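Local coordinates for protein beta-N-acetylhexosaminidase (Bacteroides fragilis, PDB 4PYS) that probably removes terminal non-reducing N-acetylhexosamine units from glycoconjugates by hydrolysis, at residues A[479-482]-A[483-487]; A[200-203]-A[204-207]; A[60-63]-A[64-67]; A[383-386]-A[387-391]; A[324-327]-A[328-331]. All coordinates share one frame; numbering follows the deposited sequence.

Contact 1. Residues A[479-482]-A[483-487]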
loop_
_atom_site.group_PDB
_atom_site.type_symbol
_atom_site.label_atom_id
_atom_site.label_comp_id
_atom_site.label_asym_id
_atom_site.label_seq_id
_atom_site.Cartn_x
_atom_site.Cartn_y
_atom_site.Cartn_z
ATOM N N SER A 479 -7.586 21.754 -9.438
ATOM C CA SER A 479 -7.592 22.820 -8.441
ATOM C C SER A 479 -6.635 22.548 -7.286
ATOM O O SER A 479 -6.160 23.486 -6.636
ATOM C CB SER A 479 -9.002 23.013 -7.880
ATOM O OG SER A 479 -9.851 23.483 -8.906
ATOM N N LYS A 480 -6.371 21.274 -7.029
ATOM C CA LYS A 480 -5.508 20.894 -5.922
ATOM C C LYS A 480 -4.080 20.618 -6.393
ATOM O O LYS A 480 -3.178 20.443 -5.567
ATOM C CB LYS A 480 -6.082 19.654 -5.224
ATOM C CG LYS A 480 -5.827 19.597 -3.730
ATOM C CD LYS A 480 -6.511 20.755 -3.029
ATOM C CE LYS A 480 -6.124 20.810 -1.579
ATOM N NZ LYS A 480 -6.701 22.003 -0.911
ATOM N N GLN A 481 -3.874 20.585 -7.708
ATOM C CA GLN A 481 -2.597 20.140 -8.270
ATOM C C GLN A 481 -1.375 20.861 -7.708
ATOM O O GLN A 481 -0.404 20.207 -7.303
ATOM C CB GLN A 481 -2.605 20.241 -9.804
ATOM C CG GLN A 481 -1.255 19.881 -10.444
ATOM C CD GLN A 481 -1.299 19.931 -11.963
ATOM O OE1 GLN A 481 -2.370 20.054 -12.565
ATOM N NE2 GLN A 481 -0.137 19.833 -12.590
ATOM N N LEU A 482 -1.384 22.195 -7.698
ATOM C CA LEU A 482 -0.196 22.905 -7.240
ATOM C C LEU A 482 0.077 22.624 -5.755
ATOM O O LEU A 482 1.236 22.513 -5.347
ATOM C CB LEU A 482 -0.292 24.403 -7.529
ATOM C CG LEU A 482 0.986 25.234 -7.430
ATOM C CD1 LEU A 482 2.180 24.550 -8.094
ATOM C CD2 LEU A 482 0.736 26.591 -8.060
ATOM N N TRP A 483 -0.976 22.487 -4.950
ATOM C CA TRP A 483 -0.773 22.124 -3.542
ATOM C C TRP A 483 -0.067 20.772 -3.418
ATOM O O TRP A 483 0.858 20.623 -2.622
ATOM C CB TRP A 483 -2.087 22.101 -2.737
ATOM C CG TRP A 483 -1.815 21.800 -1.256
ATOM C CD1 TRP A 483 -1.419 22.691 -0.297
ATOM C CD2 TRP A 483 -1.873 20.515 -0.606
ATOM N NE1 TRP A 483 -1.239 22.044 0.910
ATOM C CE2 TRP A 483 -1.513 20.711 0.746
ATOM C CE3 TRP A 483 -2.211 19.226 -1.035
ATOM C CZ2 TRP A 483 -1.478 19.659 1.673
ATOM C CZ3 TRP A 483 -2.164 18.176 -0.111
ATOM C CH2 TRP A 483 -1.802 18.406 1.222
ATOM N N PHE A 484 -0.486 19.793 -4.217
ATOM C CA PHE A 484 0.164 18.494 -4.177
ATOM C C PHE A 484 1.603 18.615 -4.640
ATOM O O PHE A 484 2.496 17.962 -4.099
ATOM C CB PHE A 484 -0.567 17.481 -5.054
ATOM C CG PHE A 484 -1.818 16.915 -4.423
ATOM C CD1 PHE A 484 -1.751 16.237 -3.214
ATOM C CD2 PHE A 484 -3.049 17.040 -5.050
ATOM C CE1 PHE A 484 -2.898 15.696 -2.624
ATOM C CE2 PHE A 484 -4.202 16.501 -4.471
ATOM C CZ PHE A 484 -4.127 15.839 -3.259
ATOM N N GLU A 485 1.841 19.446 -5.643
ATOM C CA GLU A 485 3.208 19.630 -6.116
ATOM C C GLU A 485 4.085 20.251 -5.044
ATOM O O GLU A 485 5.259 19.902 -4.919
ATOM C CB GLU A 485 3.250 20.436 -7.433
ATOM C CG GLU A 485 2.615 19.633 -8.567
ATOM C CD GLU A 485 2.959 20.134 -9.961
ATOM O OE1 GLU A 485 3.817 21.043 -10.097
ATOM O OE2 GLU A 485 2.363 19.581 -10.922
ATOM N N GLN A 486 3.510 21.147 -4.246
ATOM C CA GLN A 486 4.266 21.783 -3.171
ATOM C C GLN A 486 4.601 20.795 -2.056
ATOM O O GLN A 486 5.486 21.074 -1.241
ATOM C CB GLN A 486 3.497 22.970 -2.603
ATOM C CG GLN A 486 3.450 24.165 -3.560
ATOM C CD GLN A 486 2.615 25.313 -3.028
ATOM O OE1 GLN A 486 1.682 25.113 -2.245
ATOM N NE2 GLN A 486 2.944 26.519 -3.449
ATOM N N GLN A 487 3.896 19.666 -2.009
ATOM C CA GLN A 487 4.214 18.622 -1.033
ATOM C C GLN A 487 5.264 17.667 -1.589
ATOM O O GLN A 487 5.693 16.745 -0.889
ATOM C CB GLN A 487 2.973 17.833 -0.609
ATOM C CG GLN A 487 1.762 18.698 -0.284
ATOM C CD GLN A 487 2.088 19.833 0.659
ATOM O OE1 GLN A 487 2.634 19.620 1.751
ATOM N NE2 GLN A 487 1.771 21.059 0.239
HETATM O O HOH W 1 -3.482 23.875 -5.560
#
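Glu485 N donates to Gln481 O at 2.9 Å, one of the i to i+4 backbone bonds of helix 470-486, and the same two residues meet again through their side chains. An almost straight bond (177°) runs from Gln481 NE2 to Glu485 OE2, 3.0 Å long. The carboxylate oxygen lies in the plane of the amide, whereas NE2 stands above the carboxylate plane, the two groups being turned 52° apart. Gln481 reaches this place because its CG is anti to the backbone N (chi1 176°) and the chain beyond is extended, alongside that of Glu485. Amide and carboxylate both suit this partly exposed flank.

On another flank the contacts are apolar. Lys480 crosses the Phe484 side chain at about a right angle, and Lys480 CG lies 3.6 Å from Phe484 CE2, while its NZ goes on to Ile10 O and Gln108 O. Trp483 CE3 lies over the rim of one Phe484 face, and Met158 of helix 146-158 touches both side chains.

Ser479 O and Trp483 N are joined through a water, which accepts from Trp483 N at 2.9 Å and donates to Ser479 O. Gln487 folds back, its NE2 bonding Trp483 O at 3.0 Å and lying over one face of the Trp483 ring. Side chains paired four residues apart, with Phe484 buried against helix 146-158 and Gln487 closing the last turn, mark the C-terminal end of helix 470-486.

Contact 2. Residues A[200-203]-A[204-207]; sequences FYSQ and EEVK
Ser202 and Glu205 hold each other by two bonds that run in opposite directions, and here the contact is tight. Glu205 N donates to Ser202 OG at 3.1 Å, nearly straight, so the hydroxyl covers an amide that the first helical turn leaves without a backbone carbonyl partner of the usual kind. In return Ser202 N gives its hydrogen to Glu205 OE1 at 2.8 Å, using the anti lone pair of the carboxylate. Glu205 can bend back so far because its CG lies beside the backbone N (chi1 -71°) and the chain then runs out extended. Serine is short enough to cap, and glutamate long enough to answer; its negative charge also probably sits favourably at the positive end of the helix dipole.

Beneath this pair, Tyr201 CB meets Val206 CG2 at 4.2 Å, a modest apolar contact on the buried side, where Tyr201 OH continues to Gln144 O. The solvent side is looser: Glu204 and Lys207 send their charged ends away from the turn, and Lys207 is tied in by its backbone, N to Gln203 O at 3.0 Å. A capping box with an apolar pair just outside it, as in a hydrophobic staple, is a characteristic N-terminal start, here of helix 203-214 in the catalytic domain.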
loop_
_atom_site.group_PDB
_atom_site.type_symbol
_atom_site.label_atom_id
_atom_site.label_comp_id
_atom_site.label_asym_id
_atom_site.label_seq_id
_atom_site.Cartn_x
_atom_site.Cartn_y
_atom_site.Cartn_z
ATOM N N PHE A 200 19.890 -2.661 -0.198
ATOM C CA PHE A 200 18.865 -3.322 0.607
ATOM C C PHE A 200 18.499 -2.494 1.822
ATOM O O PHE A 200 19.162 -1.498 2.134
ATOM C CB PHE A 200 19.337 -4.711 1.047
ATOM C CG PHE A 200 20.551 -4.686 1.934
ATOM C CD1 PHE A 200 21.819 -4.605 1.385
ATOM C CD2 PHE A 200 20.420 -4.740 3.320
ATOM C CE1 PHE A 200 22.956 -4.586 2.197
ATOM C CE2 PHE A 200 21.550 -4.721 4.142
ATOM C CZ PHE A 200 22.817 -4.642 3.575
ATOM N N TYR A 201 17.447 -2.923 2.509
ATOM C CA TYR A 201 16.989 -2.273 3.725
ATOM C C TYR A 201 17.438 -3.109 4.921
ATOM O O TYR A 201 17.057 -4.275 5.060
ATOM C CB TYR A 201 15.475 -2.110 3.668
ATOM C CG TYR A 201 15.090 -1.433 2.370
ATOM C CD1 TYR A 201 15.318 -0.071 2.187
ATOM C CD2 TYR A 201 14.580 -2.165 1.303
ATOM C CE1 TYR A 201 15.000 0.555 0.982
ATOM C CE2 TYR A 201 14.265 -1.551 0.087
ATOM C CZ TYR A 201 14.482 -0.189 -0.065
ATOM O OH TYR A 201 14.186 0.441 -1.266
ATOM N N SER A 202 18.289 -2.523 5.756
ATOM C CA SER A 202 18.791 -3.219 6.939
ATOM C C SER A 202 17.666 -3.287 7.958
ATOM O O SER A 202 16.662 -2.587 7.822
ATOM C CB SER A 202 19.963 -2.459 7.546
ATOM O OG SER A 202 19.518 -1.211 8.038
ATOM N N GLN A 203 17.822 -4.115 8.987
ATOM C CA GLN A 203 16.766 -4.215 9.985
ATOM C C GLN A 203 16.576 -2.882 10.715
ATOM O O GLN A 203 15.455 -2.530 11.082
ATOM C CB GLN A 203 17.029 -5.396 10.933
ATOM C CG GLN A 203 17.105 -6.704 10.148
ATOM C CD GLN A 203 16.796 -7.944 10.970
ATOM O OE1 GLN A 203 16.873 -7.932 12.202
ATOM N NE2 GLN A 203 16.447 -9.032 10.282
ATOM N N GLU A 204 17.670 -2.136 10.882
ATOM C CA GLU A 204 17.620 -0.802 11.490
ATOM C C GLU A 204 16.801 0.176 10.653
ATOM O O GLU A 204 15.969 0.916 11.179
ATOM C CB GLU A 204 19.034 -0.249 11.683
ATOM C CG GLU A 204 19.580 -0.458 13.080
ATOM C CD GLU A 204 18.654 0.099 14.138
ATOM O OE1 GLU A 204 18.350 1.311 14.090
ATOM O OE2 GLU A 204 18.218 -0.679 15.012
ATOM N N GLU A 205 17.052 0.190 9.349
ATOM C CA GLU A 205 16.266 1.018 8.429
ATOM C C GLU A 205 14.779 0.644 8.427
ATOM O O GLU A 205 13.906 1.516 8.363
ATOM C CB GLU A 205 16.844 0.936 7.010
ATOM C CG GLU A 205 18.186 1.654 6.849
ATOM C CD GLU A 205 18.898 1.325 5.540
ATOM O OE1 GLU A 205 18.820 0.163 5.083
ATOM O OE2 GLU A 205 19.552 2.228 4.974
ATOM N N VAL A 206 14.486 -0.651 8.489
ATOM C CA VAL A 206 13.102 -1.101 8.559
ATOM C C VAL A 206 12.441 -0.581 9.827
ATOM O O VAL A 206 11.304 -0.127 9.789
ATOM C CB VAL A 206 13.002 -2.637 8.499
ATOM C CG1 VAL A 206 11.586 -3.106 8.873
ATOM C CG2 VAL A 206 13.370 -3.122 7.109
ATOM N N LYS A 207 13.167 -0.627 10.944
ATOM C CA LYS A 207 12.644 -0.103 12.202
ATOM C C LYS A 207 12.301 1.382 12.069
ATOM O O LYS A 207 11.258 1.825 12.551
ATOM C CB LYS A 207 13.638 -0.307 13.342
ATOM C CG LYS A 207 13.051 0.021 14.704
ATOM C CD LYS A 207 14.092 -0.143 15.797
ATOM C CE LYS A 207 13.501 0.190 17.152
ATOM N NZ LYS A 207 14.465 0.955 17.999
#

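Contact 3. Residues A[60-63]-A[64-67]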
loop_
_atom_site.group_PDB
_atom_site.type_symbol
_atom_site.label_atom_id
_atom_site.label_comp_id
_atom_site.label_asym_id
_atom_site.label_seq_id
_atom_site.Cartn_x
_atom_site.Cartn_y
_atom_site.Cartn_z
ATOM N N LYS A 60 -4.343 22.561 30.358
ATOM C CA LYS A 60 -5.059 21.634 31.220
ATOM C C LYS A 60 -6.568 21.827 31.065
ATOM O O LYS A 60 -7.336 20.866 31.147
ATOM C CB LYS A 60 -4.651 21.818 32.683
ATOM C CG LYS A 60 -4.614 20.512 33.463
ATOM C CD LYS A 60 -4.788 20.740 34.956
ATOM N N GLU A 61 -6.985 23.071 30.843
ATOM C CA GLU A 61 -8.403 23.395 30.686
ATOM C C GLU A 61 -8.780 23.563 29.220
ATOM O O GLU A 61 -8.252 24.443 28.536
ATOM C CB GLU A 61 -8.748 24.667 31.463
ATOM C CG GLU A 61 -8.730 24.490 32.972
ATOM C CD GLU A 61 -9.794 23.518 33.448
ATOM O OE1 GLU A 61 -9.433 22.466 34.017
ATOM O OE2 GLU A 61 -10.994 23.804 33.250
ATOM N N GLU A 62 -9.695 22.724 28.738
ATOM C CA GLU A 62 -10.080 22.747 27.328
ATOM C C GLU A 62 -10.608 24.109 26.878
ATOM O O GLU A 62 -10.353 24.539 25.748
ATOM C CB GLU A 62 -11.119 21.659 27.018
ATOM C CG GLU A 62 -11.575 21.663 25.566
ATOM C CD GLU A 62 -12.567 20.564 25.244
ATOM O OE1 GLU A 62 -12.975 19.838 26.176
ATOM O OE2 GLU A 62 -12.936 20.432 24.057
ATOM N N VAL A 63 -11.335 24.783 27.765
ATOM C CA VAL A 63 -12.006 26.028 27.408
ATOM C C VAL A 63 -11.005 27.092 26.934
ATOM O O VAL A 63 -11.331 27.935 26.095
ATOM C CB VAL A 63 -12.892 26.550 28.570
ATOM C CG1 VAL A 63 -12.040 27.075 29.705
ATOM C CG2 VAL A 63 -13.838 27.628 28.073
ATOM N N ASN A 64 -9.777 27.021 27.445
ATOM C CA ASN A 64 -8.734 27.978 27.083
ATOM C C ASN A 64 -7.936 27.608 25.840
ATOM O O ASN A 64 -7.059 28.362 25.415
ATOM C CB ASN A 64 -7.772 28.172 28.250
ATOM C CG ASN A 64 -8.448 28.754 29.465
ATOM O OD1 ASN A 64 -9.355 29.580 29.346
ATOM N ND2 ASN A 64 -8.016 28.325 30.648
ATOM N N SER A 65 -8.230 26.447 25.267
ATOM C CA SER A 65 -7.496 25.976 24.094
ATOM C C SER A 65 -8.091 26.509 22.784
ATOM O O SER A 65 -9.269 26.871 22.728
ATOM C CB SER A 65 -7.440 24.445 24.076
ATOM O OG SER A 65 -8.679 23.878 23.672
ATOM N N HIS A 66 -7.251 26.586 21.755
ATOM C CA HIS A 66 -7.648 26.942 20.393
ATOM C C HIS A 66 -8.044 25.687 19.627
ATOM O O HIS A 66 -8.873 25.731 18.714
ATOM C CB HIS A 66 -6.471 27.570 19.628
ATOM C CG HIS A 66 -5.991 28.874 20.183
ATOM N ND1 HIS A 66 -4.706 29.054 20.650
ATOM C CD2 HIS A 66 -6.612 30.072 20.319
ATOM C CE1 HIS A 66 -4.560 30.300 21.065
ATOM N NE2 HIS A 66 -5.703 30.938 20.875
ATOM N N ILE A 67 -7.400 24.575 19.963
ATOM C CA ILE A 67 -7.687 23.298 19.319
ATOM C C ILE A 67 -7.805 22.221 20.380
ATOM O O ILE A 67 -6.929 22.098 21.229
ATOM C CB ILE A 67 -6.564 22.879 18.348
ATOM C CG1 ILE A 67 -6.301 23.977 17.316
ATOM C CG2 ILE A 67 -6.928 21.568 17.665
ATOM C CD1 ILE A 67 -5.161 23.639 16.337
#
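Glu61 opens the turn with its backbone: Glu61 O accepts from Asn64 N at 3.2 Å, the donor standing well above the carbonyl plane. Its CB lies 3.8 Å from Asn64 ND2, while the carboxylate heads outward. Glu62 follows and carries the shorter bonds. Its carbonyl oxygen takes two donors from one residue, Ser65 OG at 2.7 Å and Ser65 N at 2.9 Å. The hydroxyl arrives in the carbonyl plane, on a lone pair, and the amide comes from above that plane. With chi1 at 76°, Ser65 holds OG between its own N and carbonyl carbon, close enough for both groups to reach the same oxygen; a small hydroxyl residue suits this buried spot. The Glu62 carboxylate is extended toward strand 67-71, where it forms a salt bridge with Lys70 and a bond to Ser68. Val63 comes last, its CG1 3.7 Å from Asn64 OD1 on the exposed side.

The short 3-10 turn thus leads from strand 56-58 into strand 67-71 of the family 20 domain 2. Its backbone carbonyls are satisfied by nearby amides, a hydroxyl and two arginines, Arg88 on Val63 O and Arg32 on Asn64 O, implying a turn fixed by polar bonds more than by apolar packing.

Contact 4. Residues A[383-386]-A[387-391]. With FMT (formic acid), chain J; FMT (formic acid), chain H.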
loop_
_atom_site.group_PDB
_atom_site.type_symbol
_atom_site.label_atom_id
_atom_site.label_comp_id
_atom_site.label_asym_id
_atom_site.label_seq_id
_atom_site.Cartn_x
_atom_site.Cartn_y
_atom_site.Cartn_z
ATOM N N CYS A 383 -9.187 -5.925 -3.775
ATOM C CA CYS A 383 -9.388 -5.669 -5.200
ATOM C C CYS A 383 -8.262 -4.814 -5.742
ATOM O O CYS A 383 -8.211 -3.610 -5.483
ATOM C CB CYS A 383 -10.740 -4.972 -5.447
ATOM S SG CYS A 383 -12.160 -5.894 -4.847
ATOM N N GLY A 384 -7.356 -5.434 -6.503
ATOM C CA GLY A 384 -6.200 -4.725 -7.028
ATOM C C GLY A 384 -5.941 -5.055 -8.484
ATOM O O GLY A 384 -4.826 -5.415 -8.861
ATOM N N THR A 385 -6.972 -4.908 -9.308
ATOM C CA THR A 385 -6.893 -5.357 -10.697
ATOM C C THR A 385 -5.997 -4.470 -11.548
ATOM O O THR A 385 -5.973 -3.240 -11.379
ATOM C CB THR A 385 -8.295 -5.469 -11.327
ATOM O OG1 THR A 385 -9.007 -4.244 -11.130
ATOM C CG2 THR A 385 -9.072 -6.584 -10.664
ATOM N N ASN A 386 -5.252 -5.097 -12.458
ATOM C CA ASN A 386 -4.334 -4.356 -13.310
ATOM C C ASN A 386 -5.025 -3.245 -14.089
ATOM O O ASN A 386 -4.573 -2.096 -14.057
ATOM C CB ASN A 386 -3.481 -5.281 -14.212
ATOM C CG ASN A 386 -4.268 -6.431 -14.844
ATOM O OD1 ASN A 386 -5.497 -6.413 -14.944
ATOM N ND2 ASN A 386 -3.531 -7.445 -15.303
ATOM N N TYR A 387 -6.120 -3.575 -14.768
ATOM C CA TYR A 387 -7.096 -2.547 -15.145
ATOM C C TYR A 387 -7.942 -2.297 -13.893
ATOM O O TYR A 387 -8.653 -3.213 -13.472
ATOM C CB TYR A 387 -8.056 -3.089 -16.210
ATOM C CG TYR A 387 -7.501 -3.266 -17.608
ATOM C CD1 TYR A 387 -6.169 -2.994 -17.905
ATOM C CD2 TYR A 387 -8.332 -3.692 -18.637
ATOM C CE1 TYR A 387 -5.678 -3.161 -19.206
ATOM C CE2 TYR A 387 -7.856 -3.858 -19.922
ATOM C CZ TYR A 387 -6.534 -3.593 -20.202
ATOM O OH TYR A 387 -6.080 -3.765 -21.492
ATOM N N TYR A 388 -7.897 -1.111 -13.274
ATOM C CA TYR A 388 -7.024 0.007 -13.629
ATOM C C TYR A 388 -6.360 0.552 -12.371
ATOM O O TYR A 388 -6.441 1.755 -12.064
ATOM C CB TYR A 388 -7.852 1.126 -14.270
ATOM C CG TYR A 388 -8.428 0.734 -15.610
ATOM C CD1 TYR A 388 -7.596 0.505 -16.700
ATOM C CD2 TYR A 388 -9.805 0.616 -15.800
ATOM C CE1 TYR A 388 -8.107 0.146 -17.931
ATOM C CE2 TYR A 388 -10.322 0.263 -17.038
ATOM C CZ TYR A 388 -9.468 0.034 -18.100
ATOM O OH TYR A 388 -9.970 -0.322 -19.341
ATOM N N THR A 389 -5.702 -0.338 -11.631
ATOM C CA THR A 389 -4.990 0.071 -10.432
ATOM C C THR A 389 -3.482 -0.053 -10.576
ATOM O O THR A 389 -2.753 0.324 -9.655
ATOM C CB THR A 389 -5.427 -0.727 -9.169
ATOM O OG1 THR A 389 -4.843 -2.046 -9.180
ATOM C CG2 THR A 389 -6.956 -0.824 -9.081
ATOM N N TYR A 390 -3.006 -0.590 -11.707
ATOM C CA TYR A 390 -1.563 -0.700 -11.941
ATOM C C TYR A 390 -1.008 0.578 -12.557
ATOM O O TYR A 390 -1.021 0.758 -13.778
ATOM C CB TYR A 390 -1.222 -1.901 -12.827
ATOM C CG TYR A 390 -1.159 -3.207 -12.059
ATOM C CD1 TYR A 390 -1.797 -3.351 -10.826
ATOM C CD2 TYR A 390 -0.445 -4.290 -12.562
ATOM C CE1 TYR A 390 -1.726 -4.567 -10.114
ATOM C CE2 TYR A 390 -0.371 -5.488 -11.867
ATOM C CZ TYR A 390 -1.009 -5.623 -10.653
ATOM O OH TYR A 390 -0.901 -6.833 -9.975
ATOM N N LEU A 391 -0.515 1.461 -11.698
ATOM C CA LEU A 391 -0.050 2.780 -12.125
ATOM C C LEU A 391 1.232 2.722 -12.939
ATOM O O LEU A 391 1.635 3.721 -13.545
ATOM C CB LEU A 391 0.122 3.678 -10.890
ATOM C CG LEU A 391 -1.182 3.861 -10.117
ATOM C CD1 LEU A 391 -0.900 4.384 -8.708
ATOM C CD2 LEU A 391 -2.102 4.808 -10.871
HETATM C C FMT J . -8.142 0.061 -21.718
HETATM O O1 FMT J . -8.480 -1.106 -21.539
HETATM O O2 FMT J . -7.122 0.394 -22.325
HETATM C C FMT H . 0.086 -6.829 -15.558
HETATM O O1 FMT H . -0.946 -7.319 -16.008
HETATM O O2 FMT H . 1.009 -6.410 -16.266
HETATM O O HOH W 2 -2.833 -5.999 -7.288
#
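Asn386 and Tyr390 come together through two first torsions: at 43° Asn386 places CG between its backbone N and carbonyl carbon, and at -82° Tyr390 sets CG beside its own N, which lays the ring over Asn386. The ring face then covers Asn386 CA, 3.8 Å from the ring centroid, in a CH-pi contact, while Asn386 CB lies 3.6 Å from Tyr390 CD2. Turned this way, the amide uses both ends: OD1 accepts from Tyr387 N at 2.9 Å, and ND2 donates to O1 of a formic acid (chain H), probably from the crystallisation liquor, as well as to Asn362.

The short helical turn 386-389 follows strand 381-383 of the family 20 catalytic barrel, whose active site in relatives lies at the C-terminal ends of the strands. Trp436 meets the Tyr390 ring, and Tyr390 OH is hydrogen-bonded to a glycerol of similar origin, consistent with a place on the pocket wall.

Beneath, Thr385 O is held by two donors from Thr389. The N-H comes nearly along the C=O axis at 2.9 Å, and OG1 from above the carbonyl plane at 2.7 Å. Thr385 OG1 in turn donates to Tyr387 O at 2.6 Å, the carbonyl oxygen of the cis peptide joining Tyr387 to Tyr388, whose hydroxyl donates to the formic acid of chain J.

Contact 5. Residues A[324-327]-A[328-331]; sequences SARM and ADYL
Arg326 and Asp329 face outward from helix 316-333, an amphipathic helix that precedes and covers strand 337-341 of the TIM-barrel catalytic domain. Four successive i to i+4 bonds hold these two turns together, among them Asp329 N to Ala325 O at 2.8 Å and Leu331 N to Met327 O at 3.0 Å.

The inner side is built of small and apolar residues. Ala328 has little more than a methyl group to offer, which lets the helix lie close upon Ala338 and Phe340 of the strand; its CB is 3.4 Å from Ser324 O. Leu331 also rests on Ala338. On the flank turned to helix 264-280, Met327, present as selenomethionine, packs on Lys271 and Leu274. A flexible, unbranched methionine chain can bend to follow the surface of that helix. Tyr330 has its CG anti to the backbone N (chi1 -168°), which sends the ring away from the preceding turn, and its hydroxyl bonds Asp275 of the same neighbouring helix. Of its side-chain atoms, CB is the one near the earlier residues, 3.4 Å from Met327 O.

On the outer side the arginine chain is bent at its second and third torsions, so that its guanidinium lies alongside Asp329, with the two planar groups only 19° apart. Long and flexible, it can return to an acid three residues on. Asp329 OD2 is also 3.4 Å from the carbonyl oxygen of Ala325, a pairing of acceptors that the nearby positive charge probably eases. The salt bridge itself is long, with Arg326 NH1 3.4 Å from Asp329 OD2.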
loop_
_atom_site.group_PDB
_atom_site.type_symbol
_atom_site.label_atom_id
_atom_site.label_comp_id
_atom_site.label_asym_id
_atom_site.label_seq_id
_atom_site.Cartn_x
_atom_site.Cartn_y
_atom_site.Cartn_z
ATOM N N SER A 324 1.877 -23.251 -0.088
ATOM C CA SER A 324 1.260 -22.017 0.369
ATOM C C SER A 324 0.497 -22.266 1.661
ATOM O O SER A 324 0.498 -21.439 2.568
ATOM C CB SER A 324 0.316 -21.465 -0.699
ATOM O OG SER A 324 1.034 -21.090 -1.856
ATOM N N ALA A 325 -0.146 -23.421 1.742
ATOM C CA ALA A 325 -0.891 -23.793 2.937
ATOM C C ALA A 325 0.022 -23.926 4.159
ATOM O O ALA A 325 -0.322 -23.464 5.247
ATOM C CB ALA A 325 -1.651 -25.089 2.699
ATOM N N ARG A 326 1.180 -24.558 3.980
ATOM C CA ARG A 326 2.125 -24.733 5.082
ATOM C C ARG A 326 2.627 -23.389 5.613
ATOM O O ARG A 326 2.759 -23.200 6.824
ATOM C CB ARG A 326 3.316 -25.598 4.660
ATOM C CG ARG A 326 2.977 -27.027 4.250
ATOM C CD ARG A 326 2.159 -27.765 5.307
ATOM N NE ARG A 326 0.809 -28.029 4.817
ATOM C CZ ARG A 326 -0.301 -27.813 5.515
ATOM N NH1 ARG A 326 -0.228 -27.343 6.754
ATOM N NH2 ARG A 326 -1.486 -28.074 4.982
HETATM N N MSE A 327 2.902 -22.452 4.705
HETATM C CA MSE A 327 3.415 -21.151 5.115
HETATM C C MSE A 327 2.323 -20.314 5.767
HETATM O O MSE A 327 2.572 -19.599 6.730
HETATM C CB MSE A 327 3.995 -20.385 3.923
HETATM C CG MSE A 327 5.069 -21.140 3.162
HETATM SE SE MSE A 327 6.594 -21.729 4.210
HETATM C CE MSE A 327 6.891 -20.276 5.387
ATOM N N ALA A 328 1.115 -20.385 5.223
ATOM C CA ALA A 328 -0.008 -19.675 5.810
ATOM C C ALA A 328 -0.320 -20.247 7.193
ATOM O O ALA A 328 -0.636 -19.505 8.122
ATOM C CB ALA A 328 -1.218 -19.759 4.904
ATOM N N ASP A 329 -0.226 -21.567 7.334
ATOM C CA ASP A 329 -0.464 -22.175 8.640
ATOM C C ASP A 329 0.574 -21.704 9.647
ATOM O O ASP A 329 0.261 -21.490 10.819
ATOM C CB ASP A 329 -0.477 -23.700 8.558
ATOM C CG ASP A 329 -1.880 -24.268 8.615
ATOM O OD1 ASP A 329 -2.521 -24.167 9.685
ATOM O OD2 ASP A 329 -2.340 -24.815 7.591
ATOM N N TYR A 330 1.808 -21.536 9.184
ATOM C CA TYR A 330 2.866 -21.025 10.040
ATOM C C TYR A 330 2.536 -19.609 10.508
ATOM O O TYR A 330 2.679 -19.283 11.692
ATOM C CB TYR A 330 4.204 -21.021 9.308
ATOM C CG TYR A 330 5.348 -20.772 10.244
ATOM C CD1 TYR A 330 5.680 -21.715 11.205
ATOM C CD2 TYR A 330 6.081 -19.589 10.194
ATOM C CE1 TYR A 330 6.712 -21.507 12.082
ATOM C CE2 TYR A 330 7.131 -19.371 11.078
ATOM C CZ TYR A 330 7.434 -20.338 12.020
ATOM O OH TYR A 330 8.470 -20.161 12.912
ATOM N N LEU A 331 2.104 -18.774 9.568
ATOM C CA LEU A 331 1.708 -17.413 9.896
ATOM C C LEU A 331 0.522 -17.438 10.857
ATOM O O LEU A 331 0.447 -16.625 11.780
ATOM C CB LEU A 331 1.373 -16.625 8.633
ATOM C CG LEU A 331 2.586 -16.166 7.828
ATOM C CD1 LEU A 331 2.138 -15.432 6.585
ATOM C CD2 LEU A 331 3.472 -15.279 8.692
#

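In the fold
The five contacts are separate local elements, with no two touching. Contacts 2, 4 and 5 belong to the catalytic domain; contacts 2 and 4 lie on opposite sides of the chain's centre, about 29 Å apart between centres. Contact 4 is nearest the middle of the chain, about 12 Å from its centre, and hydrogen-bonds through Tyr390 to a glycerol, probably from the crystallisation liquor, that may mark the pocket. Contact 5 lies about 27 Å from contact 4, centre to centre, with the side chain of Met327 about 14 Å from the zinc ion bound by Cys242, Cys260, Cys301 and Cys304. Contact 3, in domain 2, is about 46 Å from contact 4 between centres. Contact 1 joins the two regions, its helix reaching helices 96-109 and 146-158.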